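Local coordinates for protein pectate lyase (Paenibacillus sp. 0602, PDB 5GT5) that cleaves polygalacturonate by beta-elimination and probably also partly methylated pectin, in an endo fashion with calcium as likely cofactor, at residues F169-K181 against S240-T252. The protein carries 1 engineered substitution. Numbering follows the deposited sequence.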
# COMPACT_ATOMS: atom_id res chain seq x y z
N PHE A 169 -7.54 6.66 24.43
CA PHE A 169 -8.90 6.95 23.99
C PHE A 169 -9.83 6.77 25.17
O PHE A 169 -9.73 5.78 25.90
CB PHE A 169 -9.30 6.00 22.86
CG PHE A 169 -8.42 6.09 21.65
CD1 PHE A 169 -7.21 5.40 21.60
CD2 PHE A 169 -8.78 6.90 20.58
CE1 PHE A 169 -6.40 5.47 20.48
CE2 PHE A 169 -7.97 6.99 19.46
CZ PHE A 169 -6.78 6.28 19.40
N ASN A 170 -10.73 7.74 25.34
CA ASN A 170 -11.73 7.72 26.40
C ASN A 170 -13.09 7.34 25.81
O ASN A 170 -13.13 6.72 24.75
CB ASN A 170 -11.76 9.09 27.09
CG ASN A 170 -10.48 9.38 27.85
OD1 ASN A 170 -10.36 9.02 29.04
ND2 ASN A 170 -9.53 10.05 27.19
N LYS A 171 -14.20 7.73 26.41
CA LYS A 171 -15.50 7.34 25.89
C LYS A 171 -15.78 8.01 24.55
O LYS A 171 -15.44 9.18 24.33
CB LYS A 171 -16.61 7.76 26.87
CG LYS A 171 -16.69 6.94 28.14
CD LYS A 171 -17.70 5.86 28.03
CE LYS A 171 -19.16 6.42 28.04
NZ LYS A 171 -19.98 5.22 27.70
N ALA A 172 -16.41 7.26 23.65
CA ALA A 172 -16.93 7.83 22.42
C ALA A 172 -18.36 7.39 22.22
O ALA A 172 -18.75 6.28 22.60
CB ALA A 172 -16.08 7.39 21.20
N TYR A 173 -19.14 8.25 21.59
CA TYR A 173 -20.52 7.95 21.25
C TYR A 173 -20.60 6.65 20.47
O TYR A 173 -21.41 5.77 20.80
CB TYR A 173 -21.13 9.13 20.49
CG TYR A 173 -22.58 8.99 20.10
CD1 TYR A 173 -22.93 8.22 18.99
CD2 TYR A 173 -23.59 9.61 20.83
CE1 TYR A 173 -24.25 8.08 18.60
CE2 TYR A 173 -24.94 9.50 20.41
CZ TYR A 173 -25.25 8.71 19.32
OH TYR A 173 -26.55 8.59 18.89
N ASP A 174 -19.79 6.53 19.42
CA ASP A 174 -19.74 5.32 18.61
C ASP A 174 -18.38 4.65 18.80
O ASP A 174 -18.03 4.24 19.90
CB ASP A 174 -20.06 5.70 17.14
CG ASP A 174 -20.40 4.53 16.25
OD1 ASP A 174 -20.53 3.39 16.72
OD2 ASP A 174 -20.62 4.80 15.04
N GLY A 175 -17.58 4.55 17.75
CA GLY A 175 -16.35 3.78 17.84
C GLY A 175 -15.11 4.55 18.26
O GLY A 175 -15.04 5.79 18.22
N LEU A 176 -14.09 3.78 18.64
CA LEU A 176 -12.82 4.36 19.04
C LEU A 176 -11.90 4.49 17.83
O LEU A 176 -11.56 5.61 17.45
CB LEU A 176 -12.18 3.51 20.12
CG LEU A 176 -13.04 3.33 21.37
CD1 LEU A 176 -12.32 2.41 22.38
CD2 LEU A 176 -13.38 4.68 21.99
N VAL A 177 -11.48 3.37 17.25
CA VAL A 177 -10.76 3.44 15.97
C VAL A 177 -11.39 2.40 15.07
O VAL A 177 -11.37 1.20 15.39
CB VAL A 177 -9.23 3.17 16.08
CG1 VAL A 177 -8.59 3.29 14.70
CG2 VAL A 177 -8.56 4.14 17.08
N ASP A 178 -11.99 2.85 13.97
CA ASP A 178 -12.68 2.00 13.00
C ASP A 178 -11.92 2.02 11.71
O ASP A 178 -11.27 3.03 11.35
CB ASP A 178 -14.08 2.52 12.76
CG ASP A 178 -14.99 2.39 13.98
OD1 ASP A 178 -14.68 1.61 14.90
OD2 ASP A 178 -16.04 3.08 14.00
N SER A 179 -11.98 0.91 10.99
CA SER A 179 -11.24 0.78 9.75
C SER A 179 -12.19 0.25 8.70
O SER A 179 -12.80 -0.82 8.91
CB SER A 179 -10.04 -0.13 9.96
OG SER A 179 -9.21 -0.10 8.81
N LYS A 180 -12.34 0.95 7.58
CA LYS A 180 -13.42 0.72 6.65
C LYS A 180 -12.96 0.82 5.19
O LYS A 180 -11.86 1.33 4.87
CB LYS A 180 -14.51 1.80 6.87
CG LYS A 180 -15.14 1.86 8.25
CD LYS A 180 -16.20 2.96 8.23
CE LYS A 180 -16.90 3.10 9.58
NZ LYS A 180 -17.94 4.18 9.50
N LYS A 181 -13.84 0.38 4.30
CA LYS A 181 -13.66 0.57 2.87
C LYS A 181 -12.29 0.07 2.40
O LYS A 181 -11.55 0.77 1.71
CB LYS A 181 -13.93 2.01 2.49
CG LYS A 181 -15.38 2.41 2.81
CD LYS A 181 -15.68 3.83 2.40
CE LYS A 181 -15.86 3.96 0.89
NZ LYS A 181 -16.09 5.38 0.47
N SER A 240 -23.01 3.44 32.62
CA SER A 240 -22.61 4.23 31.46
C SER A 240 -21.11 4.43 31.39
O SER A 240 -20.63 4.95 30.40
CB SER A 240 -23.25 5.62 31.49
OG SER A 240 -24.66 5.54 31.48
N GLY A 241 -20.37 4.04 32.42
CA GLY A 241 -18.94 4.30 32.45
C GLY A 241 -18.15 3.54 31.42
O GLY A 241 -17.19 4.07 30.86
N SER A 242 -18.51 2.29 31.17
CA SER A 242 -17.79 1.50 30.16
C SER A 242 -18.09 1.94 28.73
O SER A 242 -19.14 2.52 28.44
CB SER A 242 -18.08 0.00 30.34
OG SER A 242 -19.47 -0.26 30.41
N GLN A 243 -17.12 1.70 27.85
CA GLN A 243 -17.25 2.11 26.45
C GLN A 243 -17.99 1.04 25.66
O GLN A 243 -17.65 -0.14 25.75
CB GLN A 243 -15.84 2.32 25.88
CG GLN A 243 -15.78 2.46 24.36
CD GLN A 243 -16.54 3.66 23.83
OE1 GLN A 243 -16.86 4.58 24.61
NE2 GLN A 243 -16.81 3.68 22.53
N LYS A 244 -19.02 1.40 24.91
CA LYS A 244 -19.86 0.38 24.25
C LYS A 244 -19.17 -0.31 23.08
O LYS A 244 -19.30 -1.52 22.91
CB LYS A 244 -21.17 1.01 23.78
CG LYS A 244 -22.20 0.07 23.16
CD LYS A 244 -22.71 -0.90 24.20
CE LYS A 244 -23.67 -0.23 25.18
NZ LYS A 244 -24.27 -1.21 26.15
N LYS A 245 -18.42 0.43 22.28
CA LYS A 245 -17.84 -0.11 21.03
C LYS A 245 -16.35 0.19 20.91
O LYS A 245 -15.93 1.33 21.12
CB LYS A 245 -18.55 0.49 19.79
CG LYS A 245 -20.01 0.10 19.62
CD LYS A 245 -20.73 1.09 18.72
CE LYS A 245 -22.21 0.80 18.61
NZ LYS A 245 -22.96 2.03 18.18
N GLY A 246 -15.55 -0.82 20.55
CA GLY A 246 -14.13 -0.64 20.35
C GLY A 246 -13.73 -0.34 18.91
O GLY A 246 -13.71 0.81 18.49
N HIS A 247 -13.37 -1.39 18.16
CA HIS A 247 -12.90 -1.29 16.78
C HIS A 247 -13.87 -1.99 15.81
O HIS A 247 -14.05 -3.21 15.90
CB HIS A 247 -11.56 -2.03 16.62
CG HIS A 247 -10.44 -1.51 17.47
ND1 HIS A 247 -9.98 -0.23 17.40
CD2 HIS A 247 -9.62 -2.17 18.34
CE1 HIS A 247 -8.96 -0.08 18.24
NE2 HIS A 247 -8.73 -1.24 18.82
N LEU A 248 -14.49 -1.25 14.92
CA LEU A 248 -15.26 -1.81 13.81
C LEU A 248 -14.35 -1.91 12.62
O LEU A 248 -13.90 -0.89 12.10
CB LEU A 248 -16.47 -0.92 13.50
CG LEU A 248 -17.39 -1.47 12.41
CD1 LEU A 248 -18.03 -2.82 12.81
CD2 LEU A 248 -18.45 -0.42 12.10
N VAL A 249 -14.02 -3.14 12.22
CA VAL A 249 -13.11 -3.37 11.09
C VAL A 249 -13.93 -4.03 9.98
O VAL A 249 -14.12 -5.26 9.98
CB VAL A 249 -11.90 -4.22 11.50
CG1 VAL A 249 -10.91 -4.32 10.35
CG2 VAL A 249 -11.23 -3.61 12.75
N GLY A 250 -14.46 -3.21 9.07
CA GLY A 250 -15.38 -3.64 8.03
C GLY A 250 -16.77 -3.30 8.49
O GLY A 250 -17.34 -3.98 9.37
N ALA A 251 -17.33 -2.26 7.90
CA ALA A 251 -18.60 -1.73 8.42
C ALA A 251 -19.85 -2.20 7.72
O ALA A 251 -20.94 -2.00 8.23
CB ALA A 251 -18.57 -0.22 8.45
N THR A 252 -19.71 -2.77 6.53
CA THR A 252 -20.88 -3.16 5.74
C THR A 252 -20.86 -4.66 5.47
O THR A 252 -19.86 -5.20 5.02
CB THR A 252 -20.90 -2.42 4.41
OG1 THR A 252 -20.79 -1.01 4.65
CG2 THR A 252 -22.20 -2.72 3.63
O HOH W 1 -19.59 4.32 24.98
O HOH W 2 -19.76 3.14 21.79
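The carboxamide of Gln243 meets the backbone of Ala172 in the loop 171-175. Its OE1 accepts from Ala172 N at 2.9 Å, a straight bond (166°) whose donor nevertheless stands above the amide plane. NE2 gives one proton to Ala172 O (3.2 Å) and the other to Lys245 O of its own segment, almost exactly in the amide plane, so the orientation of the amide is fixed; Leu176 CD2 packs against it. The ammonium of Lys171 has three acceptors: Ser240 O, Ser242 O, and a water that also bonds Gln243 OE1 and Lys244 N. Bends at chi2 (-96°) and chi3 (-72°) fold the chain back to put NZ 2.8 Å from Ser240 O.

Farther along, Leu176 N bonds Gly246 O. Beyond it Ser179 N bonds Leu248 O and Gly250 N bonds Ser179 O, forming a single parallel bridge between Ser179 and Val249 within the right-handed parallel beta-helix fold of this lyase family. Between these backbone bonds, side chains supply partners. His247 ND1 donates to a lone pair of Val177 O (2.8 Å) in the carbonyl plane, and that oxygen lies near the plane of the imidazole, while NE2 is taken by Tyr270 OH. Val177 N, by contrast, is buried without a partner. Leu248 N reaches Asp178 OD1 from above the carboxylate (2.9 Å). Asp178 and Asp174 are probable calcium ligands with Asp152. Asp174 has two conformers; in one, Lys245 NZ, near the likely active-site Arg276, makes a less certain salt bridge to Asp174 OD1 (3.1 Å), again out of the carboxylate plane.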